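PDB 4XHF: Na-translocating NADH-quinone reductase subunit C NqrC from Shewanella oneidensis, which is a flavoprotein subunit of a membrane complex, represented by its soluble fragment with an FMN-binding domain that holds flavin mononucleotide. Local coordinates for residues A[147-152]-A[156-161]; A[47-52]-A[131-136]; A[70-73]-A[78-81]; A[117-122]-A[238-243]. All coordinates share one frame; numbering follows the deposited sequence.

Contact 1. Residues A[147-152]-A[156-161]; sequences GYVAVE and NTIKGV
The carbonyl oxygen of A150 receives two backbone N-H groups from the neighbouring strand. K159 N reaches A150 O at 2.6 Å, tilted 33° from the carbonyl plane, while G160 N makes a weak, bent bond to the same oxygen. A150 also gives its own N-H to that strand, A150 N lying 2.8 Å from G160 O in a nearly straight bond. Two residues, K159 and G160, thus face one: a classic beta bulge in the antiparallel hairpin of strands 144-151 and 158-165, within the FMN-binding domain. Beyond the bulge the pairing resumes with E152 N on T157 O at 2.8 Å. One face carries V149, V151, I158 and V161; V149 touches I158 through CG1 and V161 through CG2, and M231 of helix 221-234 packs over V149 and V161. A150 CB, on the opposite face, lies 3.9 Å from CB of the bulge residue K159, and A48 of helix 29-48 touches A150 there. With CG anti to its carbonyl carbon (chi1 -60°) and the chain extended beyond, E152 sets CD 3.5 Å from T157 CG2; the T157 hydroxyl is bonded to D154 and Q189. A water donates to both E152 OE2, at 2.7 Å, and I158 O.

Contact 2. Residues A[47-52]-A[131-136]; sequences MAADVN and SVVVPF
V133 meets both A48 and A49 where the C-terminal end of helix 29-48 lies against strand 129-139 of the antiparallel sheet. Just past the helix, D50 takes a positive phi (61°) and completes a Schellman motif, which turns the chain away after A49; one of the motif's two bonds back into the last turn, D50 N to M47 O, is weak. From the CB of V133, directed at the helix end, the two methyl branches diverge to separate alanines. CG1 stands anti to the backbone N (chi1 -172°) and comes within 4.1 Å of A48 CB. CG2, anti to the carbonyl carbon, approaches A49 CB at 4.0 Å. The fork therefore spans two successive residues of the chain, and the alanine side chains, each a single methyl, probably allow the helix end to come close to the sheet. V122 of the adjoining strand 113-123 touches both V133 and A49, and Y148 and A150 of strand 144-151 adjoin V133 in the sheet, so this apolar patch draws on three strands.

Two residues earlier along strand 129-139, S131 also points toward the helix end. Its OG sits between the backbone N and the carbonyl carbon (chi1 67°) and lies 3.5 Å from A49 CB, a polar atom against a methyl group. The serine reaches the backbone of A49 through a water instead: this water lies 2.8 Å from S131 OG and donates a hydrogen bond to A49 O, 2.7 Å away.

Contact 3. Residues A[70-73]-A[78-81]; sequences LLIN and KVDS
N73 and D80 meet through side chains set by different first torsions: N73 CG is anti to the backbone N (chi1 -173°), while D80 CG is anti to the carbonyl carbon (chi1 -73°). They cross at a slant, with D80 OD2 3.6 Å from N73 CB and the amide and carboxylate planes 69° apart. A water links N73 ND2 and D80 OD2 by weak bonds; N73 OD1 is occupied by the backbone N of T76. The other carboxylate oxygen, D80 OD1, forms a salt bridge with K78 NZ at 2.9 Å, for which the lysine chain bends in its outer half. D116 brings a second carboxylate close to D80 OD2, and the salt bridge to K78 probably eases the like charges.

Strand 67-73 and the short segment 79-80 form a beta hairpin at the margin of the sheet. Two backbone bonds join them: N73 N to K78 O at 2.6 Å, nearly straight, and D80 N to L71 O, also 2.6 Å but more bent. Between these bonds I72 and V79 face each other as a non-hydrogen-bonded antiparallel pair. The methyl V79 CG2 lies 4.2 Å from I72 CG2, and V79 CG1 reaches L70 CD2 at 4.1 Å. A water accepts from L71 N and donates to D80 O, joining the same two residues a second time.

Contact 4. Residues A[117-122]-A[238-243]; sequences ARVFKV and EGFQTF
Helix 241-249 begins against strand 113-123 of the antiparallel sheet, and two phenylalanines at its start press on A117 and V119. F240 occupies the N-cap position and F243 lies in the first turn, so both rings reach the strand from the same helix end. The contact is wholly apolar and buried. A117 and V119, alternate residues of an extended strand, turn their side chains to the same face, toward the helix start.

V119 faces both rings and gives each one methyl group. With chi1 at -61° its CG1 lies beside the backbone N and comes within 3.4 Å of F240 CE1, while CG2 takes the position between the backbone N and the carbonyl carbon and approaches F243. V119 and F240 run antiparallel alongside each other, whereas V119 and F243 approach head-on. The same end of the F240 ring receives A117, whose CB is 3.5 Å from CE1 and 3.6 Å from CZ of F240. Neighbouring strands complete the surroundings: V134 of strand 129-139 touches both V119 and F240, and I72 of strand 67-73 touches F243. The outer end of the F243 ring makes the remaining approach to V119, with CZ of F243 3.8 Å from CG2 of V119 and CE2 of F243 4.0 Å from that methyl.

Overall arrangement
All four contacts reach one antiparallel sheet. Contacts 1 and 3 are hairpins within it, held mainly by backbone bonds; contact 1 lies about 7 Å from the chain centre, centre to centre, and contact 3 about 16 Å, where exposed residues, a salt bridge and waters take part. Contacts 2 and 4 are buried and join helix ends to the sheet through methyls and rings, although contact 2 adds a bridging water. Neighbouring strands tie them together: contacts 1 and 2 share the pairing of 144-151 with 129-139, contacts 2 and 4 that of 129-139 with 113-123, and contacts 4 and 3 that of 113-123 with 67-73.

Contact 1. Residues A[147-152]-A[156-161]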
loop_
_atom_site.group_PDB
_atom_site.type_symbol
_atom_site.label_atom_id
_atom_site.label_comp_id
_atom_site.label_asym_id
_atom_site.label_seq_id
_atom_site.Cartn_x
_atom_site.Cartn_y
_atom_site.Cartn_z
ATOM N N GLY A 147 2.583 -2.406 4.472
ATOM C CA GLY A 147 1.146 -2.401 4.288
ATOM C C GLY A 147 0.724 -2.210 2.845
ATOM O O GLY A 147 1.546 -2.274 1.929
ATOM N N TYR A 148 -0.572 -1.978 2.654
ATOM C CA TYR A 148 -1.145 -1.724 1.338
ATOM C C TYR A 148 -2.108 -0.543 1.405
ATOM O O TYR A 148 -2.791 -0.351 2.413
ATOM C CB TYR A 148 -1.876 -2.966 0.808
ATOM C CG TYR A 148 -0.978 -4.157 0.555
ATOM C CD1 TYR A 148 -0.362 -4.342 -0.676
ATOM C CD2 TYR A 148 -0.746 -5.098 1.549
ATOM C CE1 TYR A 148 0.460 -5.430 -0.908
ATOM C CE2 TYR A 148 0.073 -6.189 1.326
ATOM C CZ TYR A 148 0.674 -6.350 0.095
ATOM O OH TYR A 148 1.492 -7.432 -0.132
ATOM N N VAL A 149 -2.138 0.248 0.335
ATOM C CA VAL A 149 -3.105 1.333 0.184
ATOM C C VAL A 149 -3.925 1.143 -1.084
ATOM O O VAL A 149 -3.374 1.024 -2.180
ATOM C CB VAL A 149 -2.421 2.710 0.124
ATOM C CG1 VAL A 149 -3.456 3.822 -0.015
ATOM C CG2 VAL A 149 -1.576 2.933 1.356
ATOM N N ALA A 150 -5.244 1.115 -0.923
ATOM C CA ALA A 150 -6.165 1.061 -2.049
ATOM C C ALA A 150 -6.611 2.474 -2.388
ATOM O O ALA A 150 -7.096 3.197 -1.520
ATOM C CB ALA A 150 -7.361 0.187 -1.723
ATOM N N VAL A 151 -6.436 2.866 -3.647
ATOM C CA VAL A 151 -6.826 4.196 -4.097
ATOM C C VAL A 151 -7.907 4.082 -5.166
ATOM O O VAL A 151 -7.899 3.152 -5.968
ATOM C CB VAL A 151 -5.614 4.987 -4.649
ATOM C CG1 VAL A 151 -4.599 5.236 -3.547
ATOM C CG2 VAL A 151 -4.958 4.253 -5.810
ATOM N N GLU A 152 -8.844 5.024 -5.158
ATOM C CA GLU A 152 -9.910 5.053 -6.151
ATOM C C GLU A 152 -9.336 5.436 -7.518
ATOM O O GLU A 152 -8.206 5.920 -7.598
ATOM C CB GLU A 152 -11.009 6.034 -5.730
ATOM C CG GLU A 152 -11.670 5.693 -4.398
ATOM C CD GLU A 152 -12.893 6.548 -4.109
ATOM O OE1 GLU A 152 -13.164 7.486 -4.886
ATOM O OE2 GLU A 152 -13.586 6.278 -3.107
ATOM N N ASN A 156 -6.353 9.356 -6.023
ATOM C CA ASN A 156 -6.189 10.367 -4.988
ATOM C C ASN A 156 -6.946 9.963 -3.727
ATOM O O ASN A 156 -6.384 9.942 -2.632
ATOM C CB ASN A 156 -6.677 11.726 -5.493
ATOM C CG ASN A 156 -6.329 12.861 -4.553
ATOM O OD1 ASN A 156 -5.480 12.719 -3.675
ATOM N ND2 ASN A 156 -6.981 14.002 -4.741
ATOM N N THR A 157 -8.221 9.627 -3.893
ATOM C CA THR A 157 -9.065 9.227 -2.773
ATOM C C THR A 157 -8.699 7.824 -2.295
ATOM O O THR A 157 -8.659 6.877 -3.082
ATOM C CB THR A 157 -10.561 9.269 -3.155
ATOM O OG1 THR A 157 -10.896 10.574 -3.641
ATOM C CG2 THR A 157 -11.443 8.941 -1.957
ATOM N N ILE A 158 -8.429 7.701 -1.000
ATOM C CA ILE A 158 -8.060 6.424 -0.406
ATOM C C ILE A 158 -9.293 5.548 -0.173
ATOM O O ILE A 158 -10.266 5.981 0.444
ATOM C CB ILE A 158 -7.315 6.635 0.922
ATOM C CG1 ILE A 158 -6.044 7.455 0.683
ATOM C CG2 ILE A 158 -6.968 5.295 1.565
ATOM C CD1 ILE A 158 -5.369 7.931 1.947
ATOM N N LYS A 159 -9.235 4.313 -0.669
ATOM C CA LYS A 159 -10.323 3.350 -0.511
ATOM C C LYS A 159 -10.097 2.464 0.713
ATOM O O LYS A 159 -11.018 1.806 1.194
ATOM C CB LYS A 159 -10.452 2.483 -1.769
ATOM C CG LYS A 159 -11.747 1.681 -1.868
ATOM C CD LYS A 159 -12.925 2.562 -2.263
ATOM C CE LYS A 159 -14.194 1.748 -2.456
ATOM N NZ LYS A 159 -14.048 0.749 -3.546
ATOM N N GLY A 160 -8.865 2.443 1.210
ATOM C CA GLY A 160 -8.543 1.676 2.398
ATOM C C GLY A 160 -7.052 1.505 2.607
ATOM O O GLY A 160 -6.281 1.419 1.650
ATOM N N VAL A 161 -6.653 1.465 3.875
ATOM C CA VAL A 161 -5.267 1.233 4.252
ATOM C C VAL A 161 -5.175 0.008 5.152
ATOM O O VAL A 161 -5.954 -0.138 6.094
ATOM C CB VAL A 161 -4.671 2.451 4.974
ATOM C CG1 VAL A 161 -3.247 2.165 5.441
ATOM C CG2 VAL A 161 -4.696 3.663 4.061
HETATM O O HOH W 1 -13.152 6.134 -0.436
#

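Contact 2. Residues A[47-52]-A[131-136]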
loop_
_atom_site.group_PDB
_atom_site.type_symbol
_atom_site.label_atom_id
_atom_site.label_comp_id
_atom_site.label_asym_id
_atom_site.label_seq_id
_atom_site.Cartn_x
_atom_site.Cartn_y
_atom_site.Cartn_z
ATOM N N MET A 47 -9.344 -6.575 1.624
ATOM C CA MET A 47 -9.677 -5.745 2.774
ATOM C C MET A 47 -9.384 -4.278 2.484
ATOM O O MET A 47 -10.163 -3.395 2.841
ATOM C CB MET A 47 -8.902 -6.202 4.010
ATOM C CG MET A 47 -9.492 -7.437 4.679
ATOM S SD MET A 47 -8.571 -8.057 6.104
ATOM C CE MET A 47 -7.316 -6.796 6.339
ATOM N N ALA A 48 -8.258 -4.024 1.829
ATOM C CA ALA A 48 -7.878 -2.664 1.472
ATOM C C ALA A 48 -8.836 -2.088 0.435
ATOM O O ALA A 48 -9.196 -0.914 0.493
ATOM C CB ALA A 48 -6.455 -2.636 0.953
ATOM N N ALA A 49 -9.257 -2.926 -0.507
ATOM C CA ALA A 49 -10.132 -2.496 -1.594
ATOM C C ALA A 49 -11.596 -2.432 -1.167
ATOM O O ALA A 49 -12.462 -2.054 -1.956
ATOM C CB ALA A 49 -9.976 -3.430 -2.779
ATOM N N ASP A 50 -11.864 -2.809 0.080
ATOM C CA ASP A 50 -13.218 -2.792 0.626
ATOM C C ASP A 50 -14.137 -3.728 -0.164
ATOM O O ASP A 50 -15.274 -3.381 -0.485
ATOM C CB ASP A 50 -13.774 -1.364 0.634
ATOM C CG ASP A 50 -15.034 -1.223 1.473
ATOM O OD1 ASP A 50 -15.328 -2.133 2.279
ATOM O OD2 ASP A 50 -15.727 -0.195 1.328
ATOM N N VAL A 51 -13.619 -4.913 -0.479
ATOM C CA VAL A 51 -14.406 -5.975 -1.097
ATOM C C VAL A 51 -14.732 -7.032 -0.043
ATOM O O VAL A 51 -13.872 -7.407 0.754
ATOM C CB VAL A 51 -13.651 -6.624 -2.278
ATOM C CG1 VAL A 51 -14.511 -7.675 -2.960
ATOM C CG2 VAL A 51 -13.230 -5.562 -3.276
ATOM N N ASN A 52 -15.975 -7.504 -0.030
ATOM C CA ASN A 52 -16.383 -8.533 0.921
ATOM C C ASN A 52 -15.619 -9.832 0.670
ATOM O O ASN A 52 -15.574 -10.324 -0.457
ATOM C CB ASN A 52 -17.892 -8.777 0.835
ATOM C CG ASN A 52 -18.419 -9.598 1.998
ATOM O OD1 ASN A 52 -18.311 -10.823 2.009
ATOM N ND2 ASN A 52 -18.999 -8.922 2.983
ATOM N N SER A 131 -10.695 0.034 -7.613
ATOM C CA SER A 131 -9.539 0.639 -6.973
ATOM C C SER A 131 -8.261 -0.021 -7.464
ATOM O O SER A 131 -8.299 -1.059 -8.125
ATOM C CB SER A 131 -9.636 0.525 -5.447
ATOM O OG SER A 131 -9.538 -0.822 -5.022
ATOM N N VAL A 132 -7.133 0.603 -7.149
ATOM C CA VAL A 132 -5.830 0.003 -7.381
ATOM C C VAL A 132 -5.116 -0.088 -6.040
ATOM O O VAL A 132 -4.916 0.921 -5.362
ATOM C CB VAL A 132 -4.984 0.812 -8.386
ATOM C CG1 VAL A 132 -3.666 0.100 -8.671
ATOM C CG2 VAL A 132 -5.755 1.026 -9.683
ATOM N N VAL A 133 -4.765 -1.307 -5.647
ATOM C CA VAL A 133 -4.079 -1.542 -4.386
ATOM C C VAL A 133 -2.581 -1.648 -4.636
ATOM O O VAL A 133 -2.138 -2.457 -5.455
ATOM C CB VAL A 133 -4.587 -2.821 -3.694
ATOM C CG1 VAL A 133 -4.006 -2.934 -2.293
ATOM C CG2 VAL A 133 -6.112 -2.830 -3.644
ATOM N N VAL A 134 -1.811 -0.824 -3.930
ATOM C CA VAL A 134 -0.359 -0.810 -4.076
ATOM C C VAL A 134 0.327 -1.030 -2.731
ATOM O O VAL A 134 -0.181 -0.603 -1.695
ATOM C CB VAL A 134 0.140 0.519 -4.684
ATOM C CG1 VAL A 134 -0.494 0.750 -6.039
ATOM C CG2 VAL A 134 -0.152 1.692 -3.754
ATOM N N PRO A 135 1.487 -1.701 -2.743
ATOM C CA PRO A 135 2.262 -1.884 -1.515
ATOM C C PRO A 135 3.029 -0.626 -1.134
ATOM O O PRO A 135 3.531 0.082 -2.007
ATOM C CB PRO A 135 3.223 -3.016 -1.878
ATOM C CG PRO A 135 3.430 -2.856 -3.343
ATOM C CD PRO A 135 2.108 -2.392 -3.885
ATOM N N PHE A 136 3.114 -0.352 0.161
ATOM C CA PHE A 136 3.944 0.733 0.651
ATOM C C PHE A 136 4.614 0.276 1.930
ATOM O O PHE A 136 4.083 -0.565 2.656
ATOM C CB PHE A 136 3.120 2.000 0.892
ATOM C CG PHE A 136 2.342 1.979 2.168
ATOM C CD1 PHE A 136 1.261 1.132 2.320
ATOM C CD2 PHE A 136 2.691 2.808 3.217
ATOM C CE1 PHE A 136 0.540 1.112 3.491
ATOM C CE2 PHE A 136 1.975 2.792 4.393
ATOM C CZ PHE A 136 0.897 1.942 4.530
HETATM O O HOH W 2 -12.209 -1.385 -4.578
#

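Contact 3. Residues A[70-73]-A[78-81]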
loop_
_atom_site.group_PDB
_atom_site.type_symbol
_atom_site.label_atom_id
_atom_site.label_comp_id
_atom_site.label_asym_id
_atom_site.label_seq_id
_atom_site.Cartn_x
_atom_site.Cartn_y
_atom_site.Cartn_z
ATOM N N LEU A 70 -0.491 -7.370 -10.993
ATOM C CA LEU A 70 0.408 -6.831 -12.003
ATOM C C LEU A 70 1.778 -6.551 -11.421
ATOM O O LEU A 70 1.894 -6.034 -10.313
ATOM C CB LEU A 70 -0.154 -5.540 -12.595
ATOM C CG LEU A 70 -1.426 -5.641 -13.430
ATOM C CD1 LEU A 70 -1.973 -4.256 -13.701
ATOM C CD2 LEU A 70 -1.139 -6.363 -14.728
ATOM N N LEU A 71 2.811 -6.901 -12.176
ATOM C CA LEU A 71 4.166 -6.478 -11.867
ATOM C C LEU A 71 4.497 -5.325 -12.803
ATOM O O LEU A 71 4.471 -5.488 -14.020
ATOM C CB LEU A 71 5.156 -7.632 -12.033
ATOM C CG LEU A 71 6.594 -7.370 -11.576
ATOM C CD1 LEU A 71 6.657 -7.145 -10.068
ATOM C CD2 LEU A 71 7.508 -8.517 -11.997
ATOM N N ILE A 72 4.787 -4.160 -12.235
ATOM C CA ILE A 72 5.024 -2.965 -13.034
ATOM C C ILE A 72 6.408 -2.393 -12.769
ATOM O O ILE A 72 6.928 -2.478 -11.657
ATOM C CB ILE A 72 3.954 -1.876 -12.758
ATOM C CG1 ILE A 72 3.981 -1.434 -11.293
ATOM C CG2 ILE A 72 2.573 -2.390 -13.132
ATOM C CD1 ILE A 72 4.717 -0.133 -11.059
ATOM N N ASN A 73 6.999 -1.821 -13.812
ATOM C CA ASN A 73 8.262 -1.113 -13.693
ATOM C C ASN A 73 8.024 0.277 -13.120
ATOM O O ASN A 73 7.336 1.097 -13.725
ATOM C CB ASN A 73 8.948 -1.019 -15.054
ATOM C CG ASN A 73 10.342 -0.444 -14.964
ATOM O OD1 ASN A 73 10.524 0.768 -14.879
ATOM N ND2 ASN A 73 11.341 -1.317 -14.988
ATOM N N LYS A 78 5.534 0.786 -16.981
ATOM C CA LYS A 78 5.168 -0.322 -17.857
ATOM C C LYS A 78 4.947 -1.605 -17.063
ATOM O O LYS A 78 5.543 -1.804 -16.005
ATOM C CB LYS A 78 6.250 -0.549 -18.920
ATOM C CG LYS A 78 5.985 -1.743 -19.838
ATOM C CD LYS A 78 7.013 -1.856 -20.958
ATOM C CE LYS A 78 8.385 -2.263 -20.439
ATOM N NZ LYS A 78 8.380 -3.617 -19.811
ATOM N N VAL A 79 4.084 -2.469 -17.587
ATOM C CA VAL A 79 3.833 -3.773 -16.990
ATOM C C VAL A 79 4.961 -4.737 -17.351
ATOM O O VAL A 79 5.288 -4.907 -18.527
ATOM C CB VAL A 79 2.474 -4.351 -17.460
ATOM C CG1 VAL A 79 2.270 -5.780 -16.957
ATOM C CG2 VAL A 79 1.331 -3.462 -16.997
ATOM N N ASP A 80 5.555 -5.351 -16.332
ATOM C CA ASP A 80 6.568 -6.385 -16.527
ATOM C C ASP A 80 5.969 -7.776 -16.329
ATOM O O ASP A 80 4.954 -7.937 -15.652
ATOM C CB ASP A 80 7.744 -6.182 -15.569
ATOM C CG ASP A 80 8.624 -5.008 -15.960
ATOM O OD1 ASP A 80 8.480 -4.493 -17.090
ATOM O OD2 ASP A 80 9.472 -4.604 -15.139
ATOM N N SER A 81 6.619 -8.774 -16.917
ATOM C CA SER A 81 6.094 -10.134 -16.946
ATOM C C SER A 81 6.694 -11.004 -15.846
ATOM O O SER A 81 7.888 -10.921 -15.557
ATOM C CB SER A 81 6.371 -10.770 -18.311
ATOM O OG SER A 81 5.931 -9.936 -19.367
HETATM O O HOH W 3 2.604 -8.287 -14.916
HETATM O O HOH W 4 12.589 -4.185 -14.045
#

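Contact 4. Residues A[117-122]-A[238-243]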
loop_
_atom_site.group_PDB
_atom_site.type_symbol
_atom_site.label_atom_id
_atom_site.label_comp_id
_atom_site.label_asym_id
_atom_site.label_seq_id
_atom_site.Cartn_x
_atom_site.Cartn_y
_atom_site.Cartn_z
ATOM N N ALA A 117 7.403 -3.255 -8.857
ATOM C CA ALA A 117 6.476 -3.405 -7.743
ATOM C C ALA A 117 5.262 -4.216 -8.179
ATOM O O ALA A 117 4.828 -4.130 -9.328
ATOM C CB ALA A 117 6.049 -2.046 -7.223
ATOM N N ARG A 118 4.727 -5.014 -7.261
ATOM C CA ARG A 118 3.505 -5.761 -7.519
ATOM C C ARG A 118 2.305 -4.931 -7.101
ATOM O O ARG A 118 2.219 -4.501 -5.955
ATOM C CB ARG A 118 3.509 -7.095 -6.777
ATOM C CG ARG A 118 2.202 -7.868 -6.888
ATOM C CD ARG A 118 2.290 -9.182 -6.143
ATOM N NE ARG A 118 2.661 -8.985 -4.745
ATOM C CZ ARG A 118 3.100 -9.948 -3.941
ATOM N NH1 ARG A 118 3.229 -11.188 -4.391
ATOM N NH2 ARG A 118 3.414 -9.667 -2.684
ATOM N N VAL A 119 1.386 -4.716 -8.035
ATOM C CA VAL A 119 0.183 -3.938 -7.772
ATOM C C VAL A 119 -1.043 -4.752 -8.158
ATOM O O VAL A 119 -0.930 -5.767 -8.844
ATOM C CB VAL A 119 0.190 -2.598 -8.541
ATOM C CG1 VAL A 119 1.372 -1.750 -8.113
ATOM C CG2 VAL A 119 0.228 -2.832 -10.043
ATOM N N PHE A 120 -2.210 -4.300 -7.710
ATOM C CA PHE A 120 -3.459 -5.018 -7.943
ATOM C C PHE A 120 -4.565 -4.085 -8.418
ATOM O O PHE A 120 -4.905 -3.123 -7.736
ATOM C CB PHE A 120 -3.911 -5.726 -6.667
ATOM C CG PHE A 120 -2.869 -6.617 -6.064
ATOM C CD1 PHE A 120 -1.945 -6.113 -5.164
ATOM C CD2 PHE A 120 -2.821 -7.960 -6.386
ATOM C CE1 PHE A 120 -0.987 -6.934 -4.604
ATOM C CE2 PHE A 120 -1.867 -8.787 -5.831
ATOM C CZ PHE A 120 -0.949 -8.273 -4.938
ATOM N N LYS A 121 -5.119 -4.375 -9.592
ATOM C CA LYS A 121 -6.316 -3.690 -10.064
ATOM C C LYS A 121 -7.537 -4.438 -9.549
ATOM O O LYS A 121 -7.622 -5.654 -9.696
ATOM C CB LYS A 121 -6.345 -3.611 -11.591
ATOM C CG LYS A 121 -5.332 -2.651 -12.195
ATOM C CD LYS A 121 -5.437 -2.630 -13.712
ATOM C CE LYS A 121 -4.418 -1.696 -14.335
ATOM N NZ LYS A 121 -4.508 -1.696 -15.821
ATOM N N VAL A 122 -8.471 -3.709 -8.942
ATOM C CA VAL A 122 -9.665 -4.314 -8.356
ATOM C C VAL A 122 -10.919 -3.830 -9.078
ATOM O O VAL A 122 -11.095 -2.631 -9.294
ATOM C CB VAL A 122 -9.777 -3.990 -6.855
ATOM C CG1 VAL A 122 -10.920 -4.774 -6.224
ATOM C CG2 VAL A 122 -8.460 -4.295 -6.146
ATOM N N GLU A 238 9.412 8.910 -7.044
ATOM C CA GLU A 238 10.199 7.680 -7.040
ATOM C C GLU A 238 9.334 6.476 -6.661
ATOM O O GLU A 238 9.842 5.370 -6.482
ATOM C CB GLU A 238 11.391 7.807 -6.080
ATOM C CG GLU A 238 12.304 8.990 -6.401
ATOM C CD GLU A 238 13.651 8.923 -5.700
ATOM O OE1 GLU A 238 14.523 8.153 -6.154
ATOM O OE2 GLU A 238 13.841 9.650 -4.704
ATOM N N GLY A 239 8.024 6.701 -6.565
ATOM C CA GLY A 239 7.078 5.657 -6.211
ATOM C C GLY A 239 6.181 5.276 -7.370
ATOM O O GLY A 239 6.662 4.934 -8.448
ATOM N N PHE A 240 4.872 5.348 -7.148
ATOM C CA PHE A 240 3.897 4.887 -8.131
ATOM C C PHE A 240 3.331 6.008 -8.997
ATOM O O PHE A 240 2.360 5.799 -9.721
ATOM C CB PHE A 240 2.749 4.165 -7.420
ATOM C CG PHE A 240 3.134 2.835 -6.846
ATOM C CD1 PHE A 240 3.319 1.738 -7.670
ATOM C CD2 PHE A 240 3.315 2.680 -5.482
ATOM C CE1 PHE A 240 3.676 0.513 -7.145
ATOM C CE2 PHE A 240 3.672 1.458 -4.952
ATOM C CZ PHE A 240 3.853 0.372 -5.785
ATOM N N GLN A 241 3.935 7.190 -8.941
ATOM C CA GLN A 241 3.376 8.342 -9.641
ATOM C C GLN A 241 3.417 8.153 -11.155
ATOM O O GLN A 241 2.442 8.448 -11.846
ATOM C CB GLN A 241 4.112 9.624 -9.251
ATOM C CG GLN A 241 3.185 10.767 -8.873
ATOM C CD GLN A 241 3.934 11.965 -8.327
ATOM O OE1 GLN A 241 3.872 12.259 -7.132
ATOM N NE2 GLN A 241 4.649 12.663 -9.200
ATOM N N THR A 242 4.542 7.664 -11.666
ATOM C CA THR A 242 4.668 7.379 -13.092
ATOM C C THR A 242 3.611 6.370 -13.518
ATOM O O THR A 242 2.930 6.561 -14.521
ATOM C CB THR A 242 6.067 6.831 -13.445
ATOM O OG1 THR A 242 7.050 7.853 -13.249
ATOM C CG2 THR A 242 6.125 6.357 -14.900
ATOM N N PHE A 243 3.484 5.299 -12.742
ATOM C CA PHE A 243 2.516 4.247 -13.025
ATOM C C PHE A 243 1.092 4.789 -13.092
ATOM O O PHE A 243 0.327 4.427 -13.984
ATOM C CB PHE A 243 2.612 3.149 -11.967
ATOM C CG PHE A 243 1.496 2.148 -12.025
ATOM C CD1 PHE A 243 1.295 1.379 -13.158
ATOM C CD2 PHE A 243 0.654 1.968 -10.943
ATOM C CE1 PHE A 243 0.267 0.455 -13.211
ATOM C CE2 PHE A 243 -0.372 1.045 -10.990
ATOM C CZ PHE A 243 -0.563 0.286 -12.125
#